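Local coordinates for protein delta-1-pyrroline-5-carboxylate dehydrogenase, mitochondrial (Mus musculus, PDB 4E3X) that oxidises L-glutamate gamma-semialdehyde to L-glutamate with NAD+, the second step of mitochondrial proline breakdown, at residues 33-38 against 169-174; 68-73 against 254-259; 321-326 against 352-357; 466-471 against 494-499. All coordinates share one frame; numbering follows the deposited sequence.

In the fold
Contact 1 lays the N-terminal loop on helix 155-180, and contact 2 sets a hairpin turn against the loop leading into strand 259-261 of the parallel NAD-domain sheet. Along the chain these two interleave, their centres about 26 Å apart. Contacts 3 and 4 follow in series, their centres about 50 and 48 Å from that of contact 2 on the far side of the molecule. They lie in the catalytic domain, their centres about 12 Å apart, and they touch: Phe322 and Tyr355 of contact 3 pack on Leu467 and Val470 of contact 4, and Arg353 probably hydrogen-bonds to Val470 O. The four sample the NAD-binding and catalytic domains, with contact 4 reaching the dimer interface.

Contact 1: 33-38 against 169-174; sequences ANEPIL and FFRFNA. Unlike the reference sequence in segment 33-38: Ala33 (reference Thr).
Glu35 and Arg171 form a salt bridge in which two guanidinium nitrogens converge on a single carboxylate oxygen. Arg171 NH1 gives the shorter bond to Glu35 OE1, 2.9 Å, and NH2 a more bent one at 3.2 Å; the oxygen sits at the end of the guanidinium group, close to its plane. Extended from CG to NE, the arginine chain spans the gap from the helix, while Glu35 bends at chi2 (74°) to bring OE1 across to it. The other oxygen, OE2, goes to Arg140 and Ser136. A water ties Arg171 NH1 (2.8 Å) to Ala33 O (2.7 Å). Replacing Arg171 with a leucine would probably cost Glu35 OE1 both its helix donors and leave the water without its link to the helix. Next to this, the Asn34 amide meets CE2 and CZ of Phe172 obliquely, with ND2 3.6 Å from CE2 and the two planes 32° apart; its polar ends bond to Val515 O, Asp168 and Gln517. Through Asn34 the N-terminal loop thus joins helix 155-180 to the loop that holds Val515 and the substrate-binding Ser513 of this aldehyde dehydrogenase.

Contact 2: 68-73 against 254-259; sequences VGDEEV and LPPNII
Two tight turns meet here: the type II' turn from Val68 to Glu71, which reverses the chain between strands 62-68 and 71-73, puts Gly69 against Asn257 of the type II turn from Pro255 to Ile258. The backbones come close, with the CA atoms of Gly69 and Asn257 4.3 Å apart. Asn257 holds its CG anti to its own carbonyl carbon (chi1 -62°), which swings the amide across to the glycine; its OD1 stands 3.1 Å from Gly69 CA. OD1 is as near to Gly69 N, but the angle is too poor for a bond, and both atoms are served by Gln260, whose NE2 donates to OD1 while its OE1 accepts from the glycine N-H. A beta-carbon on Gly69 would stand only about 3.0 Å from Asn257 OD1, and the positive phi of 64° also favours glycine. A water spans the two main chains, 2.8 Å from Gly69 O and 2.9 Å from Asn257 N, whose N-H it accepts. Further out, the Asp70 carboxylate lies against the ring of Pro256, with OD2 3.7 Å from CB; its charge is met by Arg250 of helix 239-251, which bonds to OD1 and also to Gly69 O. A type II' turn with glycine at its first corner is the classic link of a two-residue beta hairpin, and this one docks on the loop that feeds edge strand 259-261 of the NAD-domain sheet.

Contact 3: 321-326 against 352-357; sequences HFVHSS and SRLYVP
His321 O takes the N-H of Tyr355 at 2.9 Å in an almost straight bond (169°), and the CA-H of Leu354 approaches the same oxygen, CA to O 3.4 Å. It sits between two parallel neighbours of a beta-alpha-beta unit, strands 319-323 and 351-357, connected through helix 329-341 and the loop bearing the nucleophile Cys348. The bonding alternates as parallel strands require: His321 N gives to Arg353 O, and Val323 N to Tyr355 O, each at 2.9 Å. On the face toward helix 329-341, Leu354 brings CD1 against His321 CB, 3.7 Å away, while the imidazole bonds to Thr336 and to Ser510 N. On the other face the side chains of Phe322 and Tyr355 cross at about a right angle, Phe322 CD1 meeting Tyr355 CB at 3.7 Å. Farther along, Val323 CG1 packs on Pro357 CD. Tyr355 has its CG anti to the carbonyl carbon (chi1 -64°), and the phenol reaches back along its own strand to Arg353, whose NE is held by Lys318 O. A valine in place of Tyr355 would probably cost the Arg353 guanidinium its phenol acceptor and open a gap beside Val470, where the ring packs. That acceptor is Tyr355 OH, 3.0 Å from Arg353 NH2 and close to the guanidinium plane.

Contact 4: 466-471 against 494-499; sequences TLKLVD and TRMLRN. Unlike the reference sequence in segment 466-471: Lys468 (reference Gln).
Met496, in one of its two modelled conformers, lies across Leu467 at about a right angle, its sulfur over one branch of the leucine and its methyl over the stem. In that conformer SD is 3.6 Å from Leu467 CD1 and CE equally close to Leu467 CB, distances that are provisional for the same reason; the methionine chain runs out extended at chi2 and then bends at chi3 (69°), folding the methyl onto the helix. The long chain of Lys468 passes obliquely by the same methyl, with CG and NZ both near it. Leu497, the first residue to leave helical geometry, is also set roughly perpendicular to its partners. Its CD1 meets Leu467 CD2 at 3.8 Å, and its CD2 goes the other way, to Val470 CG1 at 3.9 Å, so the isobutyl group is straddled by residues one helical turn apart. Helices 463-472 and 487-496 stand next to each other on one face of the catalytic-domain sheet in an alpha/beta layering, and strand 476-483 runs between them in the chain; Val470 and Leu497 also press on Phe320 in that sheet. Where the second helix ends, polar groups take over. A water gives its protons to Asp471 OD1 (2.7 Å) and Met496 O (2.9 Å) and accepts the N-H of Asn499 (2.9 Å), linking the helix end to Asp471. Asp471 OD1 also pairs with Arg524, and just beyond Leu497 the side chain of Arg498 makes a salt bridge to Asp117 of the second subunit.

Contact 1: 33-38 against 169-174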
# COMPACT_ATOMS: atom_id res chain seq x y z
N ALA B 33 -7.49 -3.93 -25.31
CA ALA B 33 -8.58 -2.99 -25.35
C ALA B 33 -9.73 -3.55 -24.54
O ALA B 33 -9.78 -4.76 -24.27
CB ALA B 33 -9.01 -2.74 -26.78
N ASN B 34 -10.65 -2.69 -24.14
CA ASN B 34 -11.82 -3.16 -23.43
C ASN B 34 -12.65 -4.14 -24.25
O ASN B 34 -12.83 -3.97 -25.45
CB ASN B 34 -12.67 -1.98 -22.98
CG ASN B 34 -11.99 -1.16 -21.92
OD1 ASN B 34 -11.34 -0.16 -22.22
ND2 ASN B 34 -12.10 -1.60 -20.67
N GLU B 35 -13.13 -5.18 -23.58
CA GLU B 35 -14.00 -6.16 -24.21
C GLU B 35 -15.31 -5.49 -24.63
O GLU B 35 -15.99 -4.88 -23.81
CB GLU B 35 -14.29 -7.30 -23.24
CG GLU B 35 -15.21 -8.37 -23.80
CD GLU B 35 -14.54 -9.26 -24.84
OE1 GLU B 35 -13.30 -9.18 -25.01
OE2 GLU B 35 -15.26 -10.06 -25.48
N PRO B 36 -15.66 -5.58 -25.92
CA PRO B 36 -16.92 -4.94 -26.34
C PRO B 36 -18.16 -5.58 -25.71
O PRO B 36 -18.24 -6.79 -25.54
CB PRO B 36 -16.93 -5.17 -27.86
CG PRO B 36 -15.48 -5.28 -28.24
CD PRO B 36 -14.85 -6.02 -27.07
N ILE B 37 -19.11 -4.73 -25.35
CA ILE B 37 -20.39 -5.17 -24.80
C ILE B 37 -21.30 -5.60 -25.94
O ILE B 37 -21.52 -4.85 -26.90
CB ILE B 37 -21.06 -4.03 -24.01
CG1 ILE B 37 -20.19 -3.62 -22.83
CG2 ILE B 37 -22.42 -4.47 -23.50
CD1 ILE B 37 -20.09 -4.69 -21.81
N LEU B 38 -21.82 -6.83 -25.86
CA LEU B 38 -22.69 -7.35 -26.91
C LEU B 38 -24.13 -6.89 -26.71
O LEU B 38 -24.52 -6.53 -25.60
CB LEU B 38 -22.63 -8.88 -26.94
CG LEU B 38 -21.23 -9.49 -27.03
CD1 LEU B 38 -21.29 -11.01 -27.13
CD2 LEU B 38 -20.45 -8.90 -28.20
N PHE B 169 -10.42 -7.16 -16.36
CA PHE B 169 -9.48 -7.33 -15.24
C PHE B 169 -8.32 -8.22 -15.69
O PHE B 169 -7.16 -7.90 -15.47
CB PHE B 169 -10.14 -8.01 -14.04
CG PHE B 169 -10.90 -7.08 -13.13
CD1 PHE B 169 -10.36 -5.88 -12.70
CD2 PHE B 169 -12.15 -7.45 -12.66
CE1 PHE B 169 -11.08 -5.04 -11.84
CE2 PHE B 169 -12.87 -6.63 -11.79
CZ PHE B 169 -12.33 -5.42 -11.39
N PHE B 170 -8.65 -9.36 -16.30
CA PHE B 170 -7.61 -10.30 -16.69
C PHE B 170 -6.66 -9.70 -17.73
O PHE B 170 -5.43 -9.84 -17.60
CB PHE B 170 -8.22 -11.61 -17.21
CG PHE B 170 -8.78 -12.50 -16.13
CD1 PHE B 170 -8.70 -12.15 -14.78
CD2 PHE B 170 -9.37 -13.70 -16.47
CE1 PHE B 170 -9.21 -12.99 -13.80
CE2 PHE B 170 -9.88 -14.55 -15.49
CZ PHE B 170 -9.80 -14.19 -14.16
N ARG B 171 -7.19 -9.02 -18.74
CA ARG B 171 -6.34 -8.46 -19.79
C ARG B 171 -5.55 -7.24 -19.33
O ARG B 171 -4.34 -7.15 -19.56
CB ARG B 171 -7.13 -8.12 -21.06
CG ARG B 171 -7.76 -9.31 -21.74
CD ARG B 171 -7.88 -9.06 -23.24
NE ARG B 171 -8.68 -10.08 -23.92
CZ ARG B 171 -9.94 -9.89 -24.34
NH1 ARG B 171 -10.55 -8.73 -24.13
NH2 ARG B 171 -10.58 -10.88 -24.94
N PHE B 172 -6.22 -6.29 -18.68
CA PHE B 172 -5.55 -5.08 -18.22
C PHE B 172 -4.54 -5.35 -17.11
O PHE B 172 -3.44 -4.80 -17.14
CB PHE B 172 -6.55 -4.01 -17.81
CG PHE B 172 -7.14 -3.25 -18.97
CD1 PHE B 172 -6.57 -2.05 -19.40
CD2 PHE B 172 -8.24 -3.74 -19.65
CE1 PHE B 172 -7.10 -1.36 -20.48
CE2 PHE B 172 -8.77 -3.05 -20.73
CZ PHE B 172 -8.20 -1.85 -21.14
N ASN B 173 -4.88 -6.20 -16.14
CA ASN B 173 -3.89 -6.53 -15.12
C ASN B 173 -2.68 -7.24 -15.72
O ASN B 173 -1.55 -7.00 -15.31
CB ASN B 173 -4.49 -7.34 -13.98
CG ASN B 173 -5.27 -6.49 -13.01
OD1 ASN B 173 -4.90 -5.34 -12.75
ND2 ASN B 173 -6.35 -7.04 -12.46
N ALA B 174 -2.90 -8.11 -16.72
CA ALA B 174 -1.77 -8.72 -17.42
C ALA B 174 -0.88 -7.65 -18.06
O ALA B 174 0.34 -7.71 -17.95
CB ALA B 174 -2.26 -9.70 -18.47
O HOH W 1 -10.02 -6.63 -22.28

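Contact 2: 68-73 against 254-259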
# COMPACT_ATOMS: atom_id res chain seq x y z
N VAL B 68 -8.37 -28.46 -3.74
CA VAL B 68 -7.04 -28.23 -3.19
C VAL B 68 -6.06 -28.96 -4.11
O VAL B 68 -6.14 -30.18 -4.28
CB VAL B 68 -6.94 -28.74 -1.75
CG1 VAL B 68 -5.51 -28.61 -1.22
CG2 VAL B 68 -7.91 -27.97 -0.87
N GLY B 69 -5.16 -28.20 -4.74
CA GLY B 69 -4.35 -28.77 -5.81
C GLY B 69 -5.26 -29.17 -6.95
O GLY B 69 -5.98 -28.33 -7.51
N ASP B 70 -5.26 -30.45 -7.29
CA ASP B 70 -6.19 -30.98 -8.28
C ASP B 70 -7.23 -31.89 -7.63
O ASP B 70 -8.04 -32.51 -8.31
CB ASP B 70 -5.45 -31.72 -9.39
CG ASP B 70 -4.68 -30.78 -10.29
OD1 ASP B 70 -5.20 -29.67 -10.54
OD2 ASP B 70 -3.57 -31.14 -10.74
N GLU B 71 -7.20 -31.95 -6.30
CA GLU B 71 -8.10 -32.84 -5.57
C GLU B 71 -9.44 -32.19 -5.28
O GLU B 71 -9.50 -31.07 -4.77
CB GLU B 71 -7.47 -33.29 -4.24
CG GLU B 71 -8.34 -34.27 -3.45
CD GLU B 71 -7.76 -34.65 -2.09
OE1 GLU B 71 -6.66 -34.18 -1.73
OE2 GLU B 71 -8.43 -35.44 -1.38
N GLU B 72 -10.53 -32.89 -5.60
CA GLU B 72 -11.87 -32.44 -5.25
C GLU B 72 -12.20 -33.02 -3.88
O GLU B 72 -12.15 -34.23 -3.68
CB GLU B 72 -12.88 -32.90 -6.30
CG GLU B 72 -12.60 -32.35 -7.69
CD GLU B 72 -13.67 -32.69 -8.70
OE1 GLU B 72 -14.66 -33.35 -8.33
OE2 GLU B 72 -13.53 -32.29 -9.88
N VAL B 73 -12.51 -32.13 -2.94
CA VAL B 73 -12.68 -32.54 -1.55
C VAL B 73 -14.06 -32.15 -1.03
O VAL B 73 -14.52 -31.04 -1.25
CB VAL B 73 -11.61 -31.88 -0.64
CG1 VAL B 73 -11.69 -32.45 0.76
CG2 VAL B 73 -10.22 -32.08 -1.23
N LEU B 254 -3.49 -22.43 -15.23
CA LEU B 254 -3.08 -22.14 -13.86
C LEU B 254 -2.67 -23.44 -13.18
O LEU B 254 -3.45 -24.39 -13.14
CB LEU B 254 -4.23 -21.48 -13.08
CG LEU B 254 -3.82 -20.97 -11.70
CD1 LEU B 254 -2.99 -19.71 -11.83
CD2 LEU B 254 -5.05 -20.70 -10.86
N PRO B 255 -1.43 -23.51 -12.67
CA PRO B 255 -0.96 -24.76 -12.06
C PRO B 255 -1.72 -25.10 -10.78
O PRO B 255 -2.35 -24.23 -10.18
CB PRO B 255 0.51 -24.47 -11.74
CG PRO B 255 0.89 -23.36 -12.65
CD PRO B 255 -0.35 -22.51 -12.75
N PRO B 256 -1.66 -26.37 -10.35
CA PRO B 256 -2.29 -26.72 -9.07
C PRO B 256 -1.66 -25.99 -7.89
O PRO B 256 -0.48 -25.64 -7.91
CB PRO B 256 -2.04 -28.24 -8.96
CG PRO B 256 -0.90 -28.51 -9.88
CD PRO B 256 -1.03 -27.53 -11.00
N ASN B 257 -2.49 -25.76 -6.87
CA ASN B 257 -2.06 -25.16 -5.60
C ASN B 257 -1.72 -23.68 -5.66
O ASN B 257 -1.20 -23.12 -4.69
CB ASN B 257 -0.93 -25.95 -4.97
CG ASN B 257 -1.35 -27.37 -4.65
OD1 ASN B 257 -2.29 -27.59 -3.88
ND2 ASN B 257 -0.68 -28.34 -5.26
N ILE B 258 -2.02 -23.03 -6.79
CA ILE B 258 -1.84 -21.59 -6.88
C ILE B 258 -3.09 -20.83 -6.39
O ILE B 258 -2.98 -19.85 -5.64
CB ILE B 258 -1.44 -21.15 -8.29
CG1 ILE B 258 -0.20 -21.94 -8.76
CG2 ILE B 258 -1.21 -19.63 -8.36
CD1 ILE B 258 0.97 -21.99 -7.75
N ILE B 259 -4.27 -21.29 -6.80
CA ILE B 259 -5.52 -20.82 -6.20
C ILE B 259 -6.26 -22.04 -5.69
O ILE B 259 -6.59 -22.94 -6.47
CB ILE B 259 -6.41 -20.02 -7.17
CG1 ILE B 259 -5.69 -18.73 -7.64
CG2 ILE B 259 -7.72 -19.66 -6.49
CD1 ILE B 259 -6.46 -17.96 -8.70
O HOH W 2 -5.35 -25.69 -6.93

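Contact 3: 321-326 against 352-357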
# COMPACT_ATOMS: atom_id res chain seq x y z
N HIS B 321 -26.60 11.05 -6.04
CA HIS B 321 -26.73 11.86 -7.25
C HIS B 321 -27.17 13.25 -6.79
O HIS B 321 -28.23 13.39 -6.19
CB HIS B 321 -27.78 11.30 -8.23
CG HIS B 321 -27.30 10.14 -9.06
ND1 HIS B 321 -28.05 9.60 -10.08
CD2 HIS B 321 -26.17 9.40 -9.01
CE1 HIS B 321 -27.40 8.60 -10.64
NE2 HIS B 321 -26.24 8.46 -10.01
N PHE B 322 -26.34 14.25 -7.05
CA PHE B 322 -26.66 15.63 -6.70
C PHE B 322 -27.06 16.38 -7.96
O PHE B 322 -26.30 16.43 -8.92
CB PHE B 322 -25.47 16.34 -6.02
CG PHE B 322 -25.75 17.78 -5.71
CD1 PHE B 322 -26.36 18.14 -4.51
CD2 PHE B 322 -25.46 18.78 -6.63
CE1 PHE B 322 -26.64 19.48 -4.23
CE2 PHE B 322 -25.74 20.10 -6.36
CZ PHE B 322 -26.33 20.45 -5.16
N VAL B 323 -28.24 16.98 -7.93
CA VAL B 323 -28.77 17.68 -9.09
C VAL B 323 -28.74 19.19 -8.84
O VAL B 323 -29.22 19.66 -7.81
CB VAL B 323 -30.21 17.24 -9.38
CG1 VAL B 323 -30.79 18.00 -10.55
CG2 VAL B 323 -30.27 15.75 -9.64
N HIS B 324 -28.16 19.93 -9.78
CA HIS B 324 -28.21 21.38 -9.78
C HIS B 324 -29.32 21.82 -10.72
O HIS B 324 -29.72 21.08 -11.62
CB HIS B 324 -26.86 21.97 -10.22
CG HIS B 324 -26.84 23.47 -10.24
ND1 HIS B 324 -26.91 24.20 -11.41
CD2 HIS B 324 -26.76 24.37 -9.23
CE1 HIS B 324 -26.88 25.49 -11.12
NE2 HIS B 324 -26.79 25.62 -9.81
N SER B 325 -29.82 23.04 -10.53
CA SER B 325 -30.94 23.52 -11.34
C SER B 325 -30.65 23.57 -12.85
O SER B 325 -31.57 23.60 -13.66
CB SER B 325 -31.38 24.90 -10.84
OG SER B 325 -30.33 25.84 -11.01
N SER B 326 -29.37 23.58 -13.21
CA SER B 326 -28.96 23.64 -14.61
C SER B 326 -28.87 22.25 -15.26
O SER B 326 -28.43 22.12 -16.40
CB SER B 326 -27.60 24.34 -14.73
OG SER B 326 -26.58 23.55 -14.15
N SER B 352 -28.33 5.78 -3.86
CA SER B 352 -29.41 5.59 -2.91
C SER B 352 -29.87 6.89 -2.27
O SER B 352 -30.84 6.90 -1.51
CB SER B 352 -29.01 4.59 -1.82
OG SER B 352 -27.85 5.02 -1.14
N ARG B 353 -29.18 7.99 -2.57
CA ARG B 353 -29.67 9.31 -2.17
C ARG B 353 -29.61 10.29 -3.34
O ARG B 353 -28.56 10.46 -3.97
CB ARG B 353 -28.94 9.83 -0.93
CG ARG B 353 -27.45 9.70 -0.96
CD ARG B 353 -26.81 10.09 0.37
NE ARG B 353 -25.38 9.89 0.23
CZ ARG B 353 -24.44 10.77 0.50
NH1 ARG B 353 -23.17 10.44 0.30
NH2 ARG B 353 -24.74 11.97 0.98
N LEU B 354 -30.75 10.90 -3.62
CA LEU B 354 -30.90 11.86 -4.71
C LEU B 354 -31.24 13.22 -4.12
O LEU B 354 -32.18 13.34 -3.34
CB LEU B 354 -32.02 11.41 -5.65
CG LEU B 354 -32.37 12.36 -6.80
CD1 LEU B 354 -31.23 12.46 -7.79
CD2 LEU B 354 -33.65 11.94 -7.51
N TYR B 355 -30.46 14.24 -4.48
CA TYR B 355 -30.68 15.60 -3.99
C TYR B 355 -31.17 16.44 -5.16
O TYR B 355 -30.47 16.57 -6.16
CB TYR B 355 -29.37 16.18 -3.45
CG TYR B 355 -28.81 15.46 -2.23
CD1 TYR B 355 -29.02 15.96 -0.96
CD2 TYR B 355 -28.06 14.29 -2.37
CE1 TYR B 355 -28.50 15.32 0.17
CE2 TYR B 355 -27.56 13.63 -1.25
CZ TYR B 355 -27.77 14.16 0.01
OH TYR B 355 -27.26 13.51 1.12
N VAL B 356 -32.37 17.00 -5.04
CA VAL B 356 -33.02 17.72 -6.15
C VAL B 356 -33.39 19.14 -5.73
O VAL B 356 -33.94 19.33 -4.65
CB VAL B 356 -34.31 16.98 -6.60
CG1 VAL B 356 -35.00 17.71 -7.76
CG2 VAL B 356 -34.00 15.55 -7.00
N PRO B 357 -33.10 20.14 -6.59
CA PRO B 357 -33.49 21.51 -6.24
C PRO B 357 -34.99 21.70 -6.42
O PRO B 357 -35.59 21.12 -7.33
CB PRO B 357 -32.71 22.37 -7.24
CG PRO B 357 -32.56 21.48 -8.44
CD PRO B 357 -32.43 20.07 -7.90

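Contact 4: 466-471 against 494-499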
# COMPACT_ATOMS: atom_id res chain seq x y z
N THR B 466 -26.23 22.52 1.01
CA THR B 466 -26.64 21.17 0.69
C THR B 466 -25.46 20.32 0.19
O THR B 466 -25.35 19.15 0.54
CB THR B 466 -27.81 21.16 -0.32
OG1 THR B 466 -28.87 21.96 0.21
CG2 THR B 466 -28.32 19.75 -0.54
N LEU B 467 -24.59 20.91 -0.63
CA LEU B 467 -23.35 20.22 -1.00
C LEU B 467 -22.55 19.81 0.23
O LEU B 467 -22.00 18.71 0.26
CB LEU B 467 -22.50 21.10 -1.93
CG LEU B 467 -22.97 21.19 -3.39
CD1 LEU B 467 -22.27 22.32 -4.13
CD2 LEU B 467 -22.77 19.86 -4.12
N LYS B 468 -22.49 20.66 1.24
CA LYS B 468 -21.81 20.27 2.48
C LYS B 468 -22.49 19.06 3.14
O LYS B 468 -21.82 18.15 3.63
CB LYS B 468 -21.69 21.45 3.45
CG LYS B 468 -20.77 22.53 2.95
CD LYS B 468 -20.62 23.65 3.97
CE LYS B 468 -19.51 24.62 3.59
NZ LYS B 468 -19.78 25.29 2.30
N LEU B 469 -23.82 19.05 3.13
CA LEU B 469 -24.55 17.90 3.66
C LEU B 469 -24.29 16.63 2.86
O LEU B 469 -24.18 15.55 3.45
CB LEU B 469 -26.05 18.20 3.71
CG LEU B 469 -26.46 19.25 4.75
CD1 LEU B 469 -27.96 19.46 4.75
CD2 LEU B 469 -25.96 18.84 6.13
N VAL B 470 -24.19 16.74 1.54
CA VAL B 470 -23.88 15.57 0.72
C VAL B 470 -22.57 14.95 1.23
O VAL B 470 -22.45 13.74 1.38
CB VAL B 470 -23.75 15.91 -0.78
CG1 VAL B 470 -23.27 14.69 -1.57
CG2 VAL B 470 -25.08 16.42 -1.33
N ASP B 471 -21.60 15.81 1.51
CA ASP B 471 -20.28 15.39 1.94
C ASP B 471 -20.22 14.84 3.37
O ASP B 471 -19.44 13.93 3.63
CB ASP B 471 -19.32 16.57 1.77
CG ASP B 471 -17.94 16.27 2.28
OD1 ASP B 471 -17.25 15.42 1.70
OD2 ASP B 471 -17.54 16.90 3.28
N THR B 494 -17.19 19.99 -7.66
CA THR B 494 -16.06 19.09 -7.74
C THR B 494 -15.08 19.32 -6.58
O THR B 494 -14.66 18.37 -5.93
CB THR B 494 -15.36 19.21 -9.10
OG1 THR B 494 -16.28 18.83 -10.14
CG2 THR B 494 -14.13 18.31 -9.17
N ARG B 495 -14.77 20.58 -6.30
CA ARG B 495 -13.91 20.89 -5.16
C ARG B 495 -14.55 20.47 -3.83
O ARG B 495 -13.90 19.87 -2.98
CB ARG B 495 -13.54 22.38 -5.13
CG ARG B 495 -12.59 22.83 -6.23
CD ARG B 495 -12.16 24.28 -6.02
NE ARG B 495 -13.29 25.22 -6.08
CZ ARG B 495 -13.69 25.84 -7.18
NH1 ARG B 495 -13.06 25.64 -8.33
NH2 ARG B 495 -14.72 26.68 -7.14
N MET B 496 -15.84 20.79 -3.66
CA MET B 496 -16.52 20.52 -2.39
C MET B 496 -16.69 19.03 -2.11
O MET B 496 -16.71 18.61 -0.95
CB MET B 496 -17.89 21.21 -2.36
CG MET B 496 -17.81 22.73 -2.35
SD MET B 496 -19.43 23.53 -2.23
CE MET B 496 -19.90 23.10 -0.56
N LEU B 497 -16.81 18.23 -3.16
CA LEU B 497 -17.08 16.81 -3.02
C LEU B 497 -15.85 15.94 -3.24
O LEU B 497 -15.97 14.71 -3.38
CB LEU B 497 -18.22 16.41 -3.97
CG LEU B 497 -19.54 17.13 -3.71
CD1 LEU B 497 -20.54 16.84 -4.81
CD2 LEU B 497 -20.10 16.74 -2.34
N ARG B 498 -14.68 16.57 -3.25
CA ARG B 498 -13.41 15.91 -3.53
C ARG B 498 -13.21 14.59 -2.77
O ARG B 498 -12.69 13.62 -3.34
CB ARG B 498 -12.27 16.86 -3.19
CG ARG B 498 -10.87 16.35 -3.49
CD ARG B 498 -9.89 17.51 -3.28
NE ARG B 498 -8.49 17.17 -3.52
CZ ARG B 498 -7.88 17.32 -4.70
NH1 ARG B 498 -6.60 17.01 -4.82
NH2 ARG B 498 -8.55 17.77 -5.75
N ASN B 499 -13.59 14.57 -1.50
CA ASN B 499 -13.45 13.36 -0.69
C ASN B 499 -14.76 12.63 -0.39
O ASN B 499 -14.79 11.67 0.40
CB ASN B 499 -12.64 13.62 0.58
CG ASN B 499 -11.16 13.50 0.33
OD1 ASN B 499 -10.43 14.48 0.39
ND2 ASN B 499 -10.72 12.30 -0.00
O HOH W 3 -15.31 16.32 0.07